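Local coordinates for protein gamma-glutamyltranspeptidase (Streptomyces lincolnensis, PDB 6J3A) that is an LmbA-like gamma-glutamyltranspeptidase homologue of the N-terminal nucleophile (Ntn) hydrolase superfamily, probably acting as a transferase or hydrolase, at residues P6-Q9 with G13-S16; S23-A28 with L131-G136; N35-A40 with M116-D121; G43-H48 with A190-L195. All coordinates share one frame; numbering follows the deposited sequence.

Contact 1 (P6-Q9 with G13-S16)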
loop_
_atom_site.group_PDB
_atom_site.type_symbol
_atom_site.label_atom_id
_atom_site.label_comp_id
_atom_site.label_asym_id
_atom_site.label_seq_id
_atom_site.Cartn_x
_atom_site.Cartn_y
_atom_site.Cartn_z
ATOM N N PRO A 6 -6.117 -2.784 -1.717
ATOM C CA PRO A 6 -7.465 -2.631 -1.200
ATOM C C PRO A 6 -7.821 -1.165 -1.198
ATOM O O PRO A 6 -6.930 -0.313 -1.231
ATOM C CB PRO A 6 -7.376 -3.176 0.223
ATOM C CG PRO A 6 -5.926 -3.186 0.572
ATOM C CD PRO A 6 -5.123 -3.120 -0.683
ATOM N N THR A 7 -9.112 -0.872 -1.201
ATOM C CA THR A 7 -9.562 0.429 -0.757
ATOM C C THR A 7 -9.454 0.338 0.758
ATOM O O THR A 7 -10.288 -0.281 1.405
ATOM C CB THR A 7 -10.997 0.747 -1.193
ATOM O OG1 THR A 7 -11.108 0.628 -2.613
ATOM C CG2 THR A 7 -11.352 2.153 -0.792
ATOM N N LEU A 8 -8.387 0.913 1.309
ATOM C CA LEU A 8 -8.150 0.865 2.761
ATOM C C LEU A 8 -9.335 1.458 3.512
ATOM O O LEU A 8 -9.949 2.395 3.034
ATOM C CB LEU A 8 -6.884 1.632 3.158
ATOM C CG LEU A 8 -5.554 1.337 2.453
ATOM C CD1 LEU A 8 -4.433 2.088 3.157
ATOM C CD2 LEU A 8 -5.261 -0.147 2.397
ATOM N N GLN A 9 -9.653 0.885 4.666
ATOM C CA GLN A 9 -10.739 1.342 5.537
ATOM C C GLN A 9 -10.240 1.440 6.968
ATOM O O GLN A 9 -9.524 0.557 7.428
ATOM C CB GLN A 9 -11.886 0.355 5.480
ATOM C CG GLN A 9 -12.727 0.490 4.229
ATOM C CD GLN A 9 -13.796 -0.569 4.143
ATOM O OE1 GLN A 9 -13.527 -1.754 4.332
ATOM N NE2 GLN A 9 -15.012 -0.153 3.842
ATOM N N GLY A 13 -6.960 7.733 10.382
ATOM C CA GLY A 13 -6.488 8.668 9.367
ATOM C C GLY A 13 -6.172 7.974 8.061
ATOM O O GLY A 13 -5.904 6.778 8.048
ATOM N N MET A 14 -6.212 8.722 6.963
ATOM C CA MET A 14 -5.905 8.173 5.634
ATOM C C MET A 14 -5.128 9.176 4.797
ATOM O O MET A 14 -5.439 10.370 4.811
ATOM C CB MET A 14 -7.181 7.765 4.890
ATOM C CG MET A 14 -7.876 6.515 5.422
ATOM S SD MET A 14 -6.968 4.985 5.136
ATOM C CE MET A 14 -7.863 3.892 6.237
ATOM N N VAL A 15 -4.113 8.679 4.081
ATOM C CA VAL A 15 -3.315 9.498 3.167
ATOM C C VAL A 15 -3.168 8.809 1.809
ATOM O O VAL A 15 -2.976 7.603 1.738
ATOM C CB VAL A 15 -1.924 9.804 3.749
ATOM C CG1 VAL A 15 -1.142 10.698 2.799
ATOM C CG2 VAL A 15 -2.031 10.470 5.127
ATOM N N SER A 16 -3.249 9.589 0.736
ATOM C CA SER A 16 -2.980 9.088 -0.598
ATOM C C SER A 16 -2.151 10.096 -1.398
ATOM O O SER A 16 -2.619 11.200 -1.682
ATOM C CB SER A 16 -4.287 8.781 -1.316
ATOM O OG SER A 16 -4.032 8.061 -2.506
#
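Met14 reaches from strand 13-17 to Leu8 and Gln9 of strand 8-10 in the beta-sheet core of the Ntn-hydrolase fold. The two strands follow each other closely in sequence yet do not pair: strand 8-10 runs beside strand 601-605, whereas strand 13-17 lies between strands 424-428 and 613-616, with Met14 bonded through its backbone to Val427. The CA atoms of Leu8 and Met14 are 8.2 Å apart, a gap spanned by the Met14 side chain.

Met14 has more surface buried here than either partner. Its side chain leaves the strand with CG anti to the carbonyl carbon (chi1 -72°) and bends again at chi2 (-69°), which carries the thioether across to residues 6-9. There Met14 SD lies 3.9 Å from Leu8 CB, and the terminal CE of Met14 is equally near that CB. The contact with Leu8 is thus closest at the root of its side chain, at CB. Met14 also packs on Leu601 and Ala603 of strand 601-605 and on Val592 of strand 590-594.

Gln9 takes part through its backbone. Its CB points away from Met14, and its NE2 is held by Arg524 O. The Gln9 carbonyl O accepts a hydrogen bond from Trp20 NE1 of the second subunit, whose indole also packs on Leu8, so the strand edge is shared with the dimer interface. The Met14 methyl settles against the peptide itself, with CE 3.8 Å from Gln9 N and 3.5 Å from Gln9 C.

Contact 2 (S23-A28 with L131-G136)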
loop_
_atom_site.group_PDB
_atom_site.type_symbol
_atom_site.label_atom_id
_atom_site.label_comp_id
_atom_site.label_asym_id
_atom_site.label_seq_id
_atom_site.Cartn_x
_atom_site.Cartn_y
_atom_site.Cartn_z
ATOM N N SER A 23 3.429 9.790 1.537
ATOM C CA SER A 23 2.230 9.279 2.196
ATOM C C SER A 23 2.512 8.955 3.642
ATOM O O SER A 23 1.823 9.441 4.542
ATOM C CB SER A 23 1.735 8.020 1.509
ATOM O OG SER A 23 1.165 8.321 0.263
ATOM N N GLN A 24 3.546 8.139 3.848
ATOM C CA GLN A 24 3.879 7.631 5.173
ATOM C C GLN A 24 4.400 8.732 6.092
ATOM O O GLN A 24 4.212 8.661 7.309
ATOM C CB GLN A 24 4.891 6.478 5.065
ATOM C CG GLN A 24 5.251 5.764 6.372
ATOM C CD GLN A 24 4.051 5.459 7.264
ATOM O OE1 GLN A 24 3.140 4.738 6.858
ATOM N NE2 GLN A 24 4.045 6.015 8.490
ATOM N N SER A 25 5.041 9.745 5.508
ATOM C CA SER A 25 5.574 10.868 6.276
ATOM C C SER A 25 4.414 11.717 6.791
ATOM O O SER A 25 4.396 12.118 7.958
ATOM C CB SER A 25 6.531 11.724 5.433
ATOM O OG SER A 25 7.704 11.011 5.076
ATOM N N ALA A 26 3.444 11.969 5.914
ATOM C CA ALA A 26 2.206 12.657 6.292
ATOM C C ALA A 26 1.422 11.864 7.345
ATOM O O ALA A 26 0.873 12.429 8.287
ATOM C CB ALA A 26 1.348 12.883 5.061
ATOM N N MET A 27 1.391 10.548 7.183
ATOM C CA MET A 27 0.726 9.671 8.133
ATOM C C MET A 27 1.422 9.696 9.486
ATOM O O MET A 27 0.763 9.660 10.521
ATOM C CB MET A 27 0.712 8.247 7.599
ATOM C CG MET A 27 -0.099 7.287 8.435
ATOM S SD MET A 27 -1.845 7.646 8.267
ATOM C CE MET A 27 -2.507 6.778 9.684
ATOM N N ALA A 28 2.751 9.737 9.466
ATOM C CA ALA A 28 3.544 9.891 10.691
ATOM C C ALA A 28 3.101 11.109 11.516
ATOM O O ALA A 28 3.062 11.054 12.738
ATOM C CB ALA A 28 5.029 9.984 10.359
ATOM N N LEU A 131 8.360 19.799 8.990
ATOM C CA LEU A 131 9.280 19.693 7.865
ATOM C C LEU A 131 10.574 18.875 8.120
ATOM O O LEU A 131 11.396 18.743 7.215
ATOM C CB LEU A 131 9.472 21.061 7.175
ATOM C CG LEU A 131 10.313 22.216 7.688
ATOM C CD1 LEU A 131 11.776 21.823 7.741
ATOM C CD2 LEU A 131 10.155 23.393 6.742
ATOM N N LYS A 132 10.717 18.267 9.301
ATOM C CA LYS A 132 11.882 17.397 9.600
ATOM C C LYS A 132 12.006 16.145 8.705
ATOM O O LYS A 132 13.094 15.618 8.512
ATOM C CB LYS A 132 11.888 16.974 11.075
ATOM C CG LYS A 132 10.847 15.925 11.445
ATOM C CD LYS A 132 10.669 15.812 12.953
ATOM C CE LYS A 132 9.713 14.682 13.326
ATOM N NZ LYS A 132 8.759 15.080 14.395
ATOM N N TYR A 133 10.885 15.680 8.175
ATOM C CA TYR A 133 10.857 14.495 7.313
ATOM C C TYR A 133 11.614 14.744 6.024
ATOM O O TYR A 133 12.506 13.981 5.680
ATOM C CB TYR A 133 9.413 14.085 7.008
ATOM C CG TYR A 133 8.652 13.747 8.263
ATOM C CD1 TYR A 133 8.856 12.533 8.914
ATOM C CD2 TYR A 133 7.778 14.663 8.839
ATOM C CE1 TYR A 133 8.187 12.224 10.088
ATOM C CE2 TYR A 133 7.102 14.365 10.011
ATOM C CZ TYR A 133 7.309 13.143 10.632
ATOM O OH TYR A 133 6.642 12.836 11.797
ATOM N N ALA A 134 11.259 15.831 5.341
ATOM C CA ALA A 134 11.939 16.270 4.106
ATOM C C ALA A 134 13.428 16.566 4.292
ATOM O O ALA A 134 14.239 16.174 3.458
ATOM C CB ALA A 134 11.241 17.493 3.534
ATOM N N VAL A 135 13.762 17.261 5.381
ATOM C CA VAL A 135 15.157 17.544 5.756
ATOM C C VAL A 135 15.986 16.262 5.855
ATOM O O VAL A 135 17.098 16.182 5.332
ATOM C CB VAL A 135 15.251 18.270 7.123
ATOM C CG1 VAL A 135 16.704 18.421 7.577
ATOM C CG2 VAL A 135 14.610 19.649 7.059
ATOM N N GLY A 136 15.449 15.284 6.569
ATOM C CA GLY A 136 16.081 13.969 6.721
ATOM C C GLY A 136 16.344 13.265 5.400
ATOM O O GLY A 136 17.444 12.769 5.170
#
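A helix-helix packing at the dimer interface brings Tyr133 of helix 127-140 against Ser25 and Ala28 of helix 20-31. The two helices come nearest at Ser25 and Tyr133, whose CA atoms are 6.5 Å apart. With CG anti to the carbonyl carbon (chi1 -60°), the Tyr133 ring extends along one turn of the partner helix. Ser25 O sits over the centre of one ring face, 4.0 Å above its plane, while the aliphatic CG of the preceding Lys132 lies over the opposite face. Farther out, the methyl of Ala28 comes obliquely to the phenol end, with CB 3.6 Å from Tyr133 OH and 3.9 Å from CE1. At the root of the ring, Ser25 OG is 4.0 Å from Tyr133 CB, but its hydrogen bond goes back to Leu21 O within its own helix. Arg617 of the second subunit also packs on Tyr133. Cutting Tyr133 back to alanine is likely to open a gap beside the Ala28 methyl and leave Ser25 O without the ring that covers it. With the Ser25 hydroxyl already engaged, the two helices meet through van der Waals contact, and the fit depends on small residues on one helix receiving a broad ring from the other.

Contact 3 (N35-A40 with M116-D121)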
loop_
_atom_site.group_PDB
_atom_site.type_symbol
_atom_site.label_atom_id
_atom_site.label_comp_id
_atom_site.label_asym_id
_atom_site.label_seq_id
_atom_site.Cartn_x
_atom_site.Cartn_y
_atom_site.Cartn_z
ATOM N N ASN A 35 -2.988 17.121 12.538
ATOM C CA ASN A 35 -4.233 17.064 11.765
ATOM C C ASN A 35 -3.932 16.914 10.281
ATOM O O ASN A 35 -2.769 16.822 9.906
ATOM C CB ASN A 35 -5.142 18.270 12.092
ATOM C CG ASN A 35 -4.579 19.601 11.628
ATOM O OD1 ASN A 35 -3.883 19.694 10.622
ATOM N ND2 ASN A 35 -4.909 20.652 12.362
ATOM N N ALA A 36 -4.970 16.884 9.447
ATOM C CA ALA A 36 -4.809 16.662 8.000
ATOM C C ALA A 36 -3.938 17.719 7.329
ATOM O O ALA A 36 -3.266 17.449 6.334
ATOM C CB ALA A 36 -6.168 16.594 7.314
ATOM N N TYR A 37 -3.958 18.920 7.894
ATOM C CA TYR A 37 -3.243 20.061 7.341
ATOM C C TYR A 37 -1.769 19.990 7.722
ATOM O O TYR A 37 -0.918 20.090 6.839
ATOM C CB TYR A 37 -3.943 21.376 7.740
ATOM C CG TYR A 37 -5.424 21.271 7.430
ATOM C CD1 TYR A 37 -5.867 21.030 6.128
ATOM C CD2 TYR A 37 -6.375 21.290 8.444
ATOM C CE1 TYR A 37 -7.214 20.868 5.843
ATOM C CE2 TYR A 37 -7.725 21.131 8.166
ATOM C CZ TYR A 37 -8.137 20.918 6.864
ATOM O OH TYR A 37 -9.476 20.764 6.589
ATOM N N ASP A 38 -1.472 19.776 9.007
ATOM C CA ASP A 38 -0.107 19.451 9.436
ATOM C C ASP A 38 0.474 18.364 8.533
ATOM O O ASP A 38 1.600 18.470 8.033
ATOM C CB ASP A 38 -0.091 18.905 10.853
ATOM C CG ASP A 38 -0.532 19.908 11.875
ATOM O OD1 ASP A 38 0.032 21.012 11.913
ATOM O OD2 ASP A 38 -1.440 19.589 12.677
ATOM N N ALA A 39 -0.314 17.315 8.338
ATOM C CA ALA A 39 0.117 16.156 7.576
ATOM C C ALA A 39 0.477 16.527 6.152
ATOM O O ALA A 39 1.542 16.168 5.662
ATOM C CB ALA A 39 -0.974 15.101 7.573
ATOM N N ALA A 40 -0.420 17.254 5.503
ATOM C CA ALA A 40 -0.246 17.606 4.102
ATOM C C ALA A 40 0.968 18.510 3.869
ATOM O O ALA A 40 1.657 18.376 2.852
ATOM C CB ALA A 40 -1.500 18.267 3.581
ATOM N N MET A 116 2.669 27.626 4.174
ATOM C CA MET A 116 2.868 28.370 5.409
ATOM C C MET A 116 1.538 28.883 5.915
ATOM O O MET A 116 1.284 28.848 7.109
ATOM C CB MET A 116 3.828 29.551 5.210
ATOM C CG MET A 116 5.298 29.196 5.070
ATOM S SD MET A 116 5.922 27.985 6.248
ATOM C CE MET A 116 5.753 26.496 5.266
ATOM N N LEU A 117 0.701 29.373 5.002
ATOM C CA LEU A 117 -0.631 29.850 5.377
ATOM C C LEU A 117 -1.467 28.720 5.950
ATOM O O LEU A 117 -2.109 28.880 6.990
ATOM C CB LEU A 117 -1.381 30.471 4.189
ATOM C CG LEU A 117 -1.521 31.997 4.128
ATOM C CD1 LEU A 117 -2.497 32.358 3.024
ATOM C CD2 LEU A 117 -1.994 32.641 5.423
ATOM N N LEU A 118 -1.454 27.584 5.258
ATOM C CA LEU A 118 -2.172 26.400 5.713
ATOM C C LEU A 118 -1.752 26.008 7.125
ATOM O O LEU A 118 -2.586 25.873 8.015
ATOM C CB LEU A 118 -1.956 25.235 4.749
ATOM C CG LEU A 118 -2.926 24.060 4.944
ATOM C CD1 LEU A 118 -4.366 24.410 4.588
ATOM C CD2 LEU A 118 -2.475 22.879 4.110
ATOM N N LEU A 119 -0.454 25.855 7.322
ATOM C CA LEU A 119 0.086 25.532 8.630
ATOM C C LEU A 119 -0.334 26.556 9.693
ATOM O O LEU A 119 -0.734 26.187 10.783
ATOM C CB LEU A 119 1.617 25.422 8.566
ATOM C CG LEU A 119 2.340 24.693 9.708
ATOM C CD1 LEU A 119 1.840 23.266 9.883
ATOM C CD2 LEU A 119 3.841 24.675 9.470
ATOM N N ARG A 120 -0.278 27.833 9.356
ATOM C CA ARG A 120 -0.549 28.893 10.324
ATOM C C ARG A 120 -2.015 28.949 10.740
ATOM O O ARG A 120 -2.318 29.101 11.929
ATOM C CB ARG A 120 -0.129 30.245 9.751
ATOM C CG ARG A 120 -0.175 31.388 10.758
ATOM C CD ARG A 120 -0.165 32.741 10.084
ATOM N NE ARG A 120 -1.338 32.930 9.228
ATOM C CZ ARG A 120 -1.708 34.076 8.659
ATOM N NH1 ARG A 120 -1.007 35.194 8.834
ATOM N NH2 ARG A 120 -2.802 34.102 7.903
ATOM N N ASP A 121 -2.907 28.849 9.757
ATOM C CA ASP A 121 -4.352 28.992 9.982
ATOM C C ASP A 121 -5.036 27.699 10.432
ATOM O O ASP A 121 -5.865 27.733 11.342
ATOM C CB ASP A 121 -5.047 29.539 8.722
ATOM C CG ASP A 121 -4.690 30.993 8.430
ATOM O OD1 ASP A 121 -3.988 31.632 9.237
ATOM O OD2 ASP A 121 -5.117 31.510 7.384
#
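A capping box starts helix 36-50, and two residues of that first turn, Tyr37 and Asp38, meet Leu118 and Leu119 of helix 111-122. Asn35 is the N-cap. Its OD1 takes two backbone N-H groups, from Asp38 N at 2.9 Å and from Tyr37 N at 2.8 Å, which reach it from opposite faces of the amide plane; the bond from Asp38 is the straighter, at 163°. In return Asn35 N gives a nearly linear bond of 2.9 Å to Asp38 OD2, on the lone pair turned away from the other carboxylate oxygen.

That carboxylate is also the point of contact with the second helix. The CB of Asp38 points away from helix 111-122, but the end of the side chain comes back, and Asp38 OD1 lies 3.5 Å from Leu119 CD1, the two side chains crossing at about a right angle. Thr124 OG1 and Lys125 N, just beyond helix 111-122, bond to OD2 and OD1 of Asp38 respectively, so both buried oxygens are satisfied.

The apolar half of the contact is Tyr37 on Leu118. Leu118, its CG swung beside the carbonyl carbon (chi1 -166°), brings that CG within 4.0 Å of Tyr37 CB, and its CD1 meets Tyr37 CD1 obliquely at 4.0 Å. The phenol end is held by Met433 O. Asn35 ND2 bonds to His122 O, adding another tie to the end of helix 111-122. The pattern of reciprocal side-chain-to-backbone bonds between N-cap and N3 residues is that of the classic capping box at a helix N-terminus.

Contact 4 (G43-H48 with A190-L195)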
loop_
_atom_site.group_PDB
_atom_site.type_symbol
_atom_site.label_atom_id
_atom_site.label_comp_id
_atom_site.label_asym_id
_atom_site.label_seq_id
_atom_site.Cartn_x
_atom_site.Cartn_y
_atom_site.Cartn_z
ATOM N N GLY A 43 4.020 16.141 4.092
ATOM C CA GLY A 43 4.043 15.370 2.853
ATOM C C GLY A 43 4.503 16.171 1.647
ATOM O O GLY A 43 5.220 15.656 0.798
ATOM N N ALA A 44 4.097 17.436 1.584
ATOM C CA ALA A 44 4.399 18.304 0.442
ATOM C C ALA A 44 5.879 18.592 0.311
ATOM O O ALA A 44 6.415 18.599 -0.790
ATOM C CB ALA A 44 3.636 19.608 0.557
ATOM N N PHE A 45 6.528 18.839 1.441
ATOM C CA PHE A 45 7.965 19.075 1.465
ATOM C C PHE A 45 8.754 17.781 1.236
ATOM O O PHE A 45 9.851 17.808 0.692
ATOM C CB PHE A 45 8.377 19.787 2.758
ATOM C CG PHE A 45 8.044 21.257 2.761
ATOM C CD1 PHE A 45 6.751 21.687 2.997
ATOM C CD2 PHE A 45 9.026 22.212 2.496
ATOM C CE1 PHE A 45 6.437 23.041 2.983
ATOM C CE2 PHE A 45 8.721 23.568 2.491
ATOM C CZ PHE A 45 7.423 23.987 2.732
ATOM N N VAL A 46 8.205 16.650 1.649
ATOM C CA VAL A 46 8.782 15.366 1.271
ATOM C C VAL A 46 8.697 15.192 -0.255
ATOM O O VAL A 46 9.677 14.795 -0.884
ATOM C CB VAL A 46 8.127 14.199 2.047
ATOM C CG1 VAL A 46 8.520 12.846 1.463
ATOM C CG2 VAL A 46 8.531 14.270 3.516
ATOM N N LEU A 47 7.553 15.525 -0.843
ATOM C CA LEU A 47 7.391 15.443 -2.301
ATOM C C LEU A 47 8.422 16.241 -3.094
ATOM O O LEU A 47 8.854 15.796 -4.166
ATOM C CB LEU A 47 5.991 15.886 -2.723
ATOM C CG LEU A 47 4.855 14.904 -2.454
ATOM C CD1 LEU A 47 3.522 15.596 -2.674
ATOM C CD2 LEU A 47 4.963 13.683 -3.350
ATOM N N HIS A 48 8.808 17.412 -2.581
ATOM C CA HIS A 48 9.876 18.203 -3.219
ATOM C C HIS A 48 11.108 17.320 -3.384
ATOM O O HIS A 48 11.715 17.258 -4.457
ATOM C CB HIS A 48 10.291 19.409 -2.371
ATOM C CG HIS A 48 9.201 20.398 -2.138
ATOM N ND1 HIS A 48 9.166 21.212 -1.025
ATOM C CD2 HIS A 48 8.108 20.710 -2.873
ATOM C CE1 HIS A 48 8.088 21.974 -1.078
ATOM N NE2 HIS A 48 7.430 21.690 -2.190
ATOM N N ALA A 190 20.264 22.052 3.895
ATOM C CA ALA A 190 20.856 23.238 4.563
ATOM C C ALA A 190 19.927 24.470 4.565
ATOM O O ALA A 190 19.875 25.244 5.545
ATOM C CB ALA A 190 22.187 23.595 3.919
ATOM N N THR A 191 19.197 24.621 3.461
ATOM C CA THR A 191 18.277 25.733 3.252
ATOM C C THR A 191 17.113 25.741 4.247
ATOM O O THR A 191 16.778 26.804 4.792
ATOM C CB THR A 191 17.731 25.729 1.805
ATOM O OG1 THR A 191 18.827 25.788 0.888
ATOM C CG2 THR A 191 16.794 26.926 1.542
ATOM N N TRP A 192 16.485 24.584 4.466
ATOM C CA TRP A 192 15.414 24.489 5.476
ATOM C C TRP A 192 15.975 24.615 6.893
ATOM O O TRP A 192 15.334 25.189 7.767
ATOM C CB TRP A 192 14.586 23.197 5.353
ATOM C CG TRP A 192 13.872 22.974 4.041
ATOM C CD1 TRP A 192 13.688 21.774 3.415
ATOM C CD2 TRP A 192 13.240 23.956 3.203
ATOM N NE1 TRP A 192 12.987 21.943 2.243
ATOM C CE2 TRP A 192 12.706 23.272 2.088
ATOM C CE3 TRP A 192 13.086 25.343 3.277
ATOM C CZ2 TRP A 192 12.035 23.926 1.066
ATOM C CZ3 TRP A 192 12.413 25.990 2.269
ATOM C CH2 TRP A 192 11.893 25.284 1.177
ATOM N N LYS A 193 17.164 24.076 7.117
ATOM C CA LYS A 193 17.791 24.185 8.425
ATOM C C LYS A 193 18.042 25.638 8.796
ATOM O O LYS A 193 17.735 26.061 9.909
ATOM C CB LYS A 193 19.096 23.400 8.479
ATOM C CG LYS A 193 18.905 21.907 8.662
ATOM C CD LYS A 193 20.223 21.286 9.066
ATOM C CE LYS A 193 20.208 19.775 9.011
ATOM N NZ LYS A 193 21.619 19.306 9.010
ATOM N N ARG A 194 18.596 26.395 7.855
ATOM C CA ARG A 194 18.846 27.808 8.081
ATOM C C ARG A 194 17.526 28.542 8.328
ATOM O O ARG A 194 17.389 29.284 9.310
ATOM C CB ARG A 194 19.589 28.431 6.899
ATOM C CG ARG A 194 20.044 29.854 7.196
ATOM C CD ARG A 194 20.803 30.495 6.052
ATOM N NE ARG A 194 20.883 31.949 6.218
ATOM C CZ ARG A 194 21.485 32.780 5.368
ATOM N NH1 ARG A 194 22.078 32.316 4.267
ATOM N NH2 ARG A 194 21.493 34.086 5.622
ATOM N N LEU A 195 16.568 28.314 7.432
ATOM C CA LEU A 195 15.207 28.834 7.569
ATOM C C LEU A 195 14.720 28.648 8.999
ATOM O O LEU A 195 14.371 29.618 9.670
ATOM C CB LEU A 195 14.258 28.126 6.592
ATOM C CG LEU A 195 12.889 28.751 6.332
ATOM C CD1 LEU A 195 12.256 28.134 5.096
ATOM C CD2 LEU A 195 11.939 28.573 7.497
HETATM O O HOH W 1 11.343 20.355 0.598
#
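Aromatic contact, water-mediated bonding and ring packing join Phe45 and His48 of helix 36-50 to Trp192 of helix 186-200. The aromatic pair is a T-shaped stack: the edge of Phe45 points at the face of the Trp192 six-membered ring, with centroids 5.3 Å apart and planes at 73°. Phe45 CE2 makes the closest approach, 3.6 Å from Trp192 CZ2, toward the rim of the indole. Both side chains have CG anti to their carbonyl carbons (chi1 -77° for Phe45, -60° for Trp192), and the rings bridge backbones whose nearest CA atoms are 10.0 Å apart.

The polar part runs through one water. It accepts from Trp192 NE1 at 2.8 Å, donates to Phe45 O at 3.0 Å, and is bonded to His48 ND1 at 2.8 Å, lying in the plane of the imidazole. The buried indole N-H is thereby satisfied, and Phe45 O receives a bond from the water.

Within helix 36-50, Ala44 O lies over the centre of the His48 ring, 3.4 Å above it, while His48 CE1 rests over one face of Phe45. Around the pair, Pro57 packs on both His48 and Trp192, and Leu131 on the indole.

A leucine in place of Trp192 has no N-H for the water, which would probably be held less firmly, and the Phe45 edge would be likely to lose the face it meets. Two widely spaced backbones are thus joined by an edge-to-face aromatic pair and by a water that ties the Trp192 N-H to Phe45 O and His48 ND1.

How the contacts relate
All four contacts are buried, but they differ in setting. Contact 1 belongs to the sheet layers and, like contact 2, reaches the second subunit; contacts 3 and 4 touch no other chain. Contact 1 passes directly to contact 2 where Val15 rests on Ser23 and Ala26 of the next helix. The helical contacts form one cluster: helix 36-50 serves contact 3 at its start and contact 4 farther along, and lies against contact 2 through Val46 on Tyr133 and Phe45 O on Ala134. Thioether packing in contact 1 gives way to ring-on-helix packing in contact 2, leucine packing beside a capped helix start in contact 3, and a water-linked aromatic pair in contact 4.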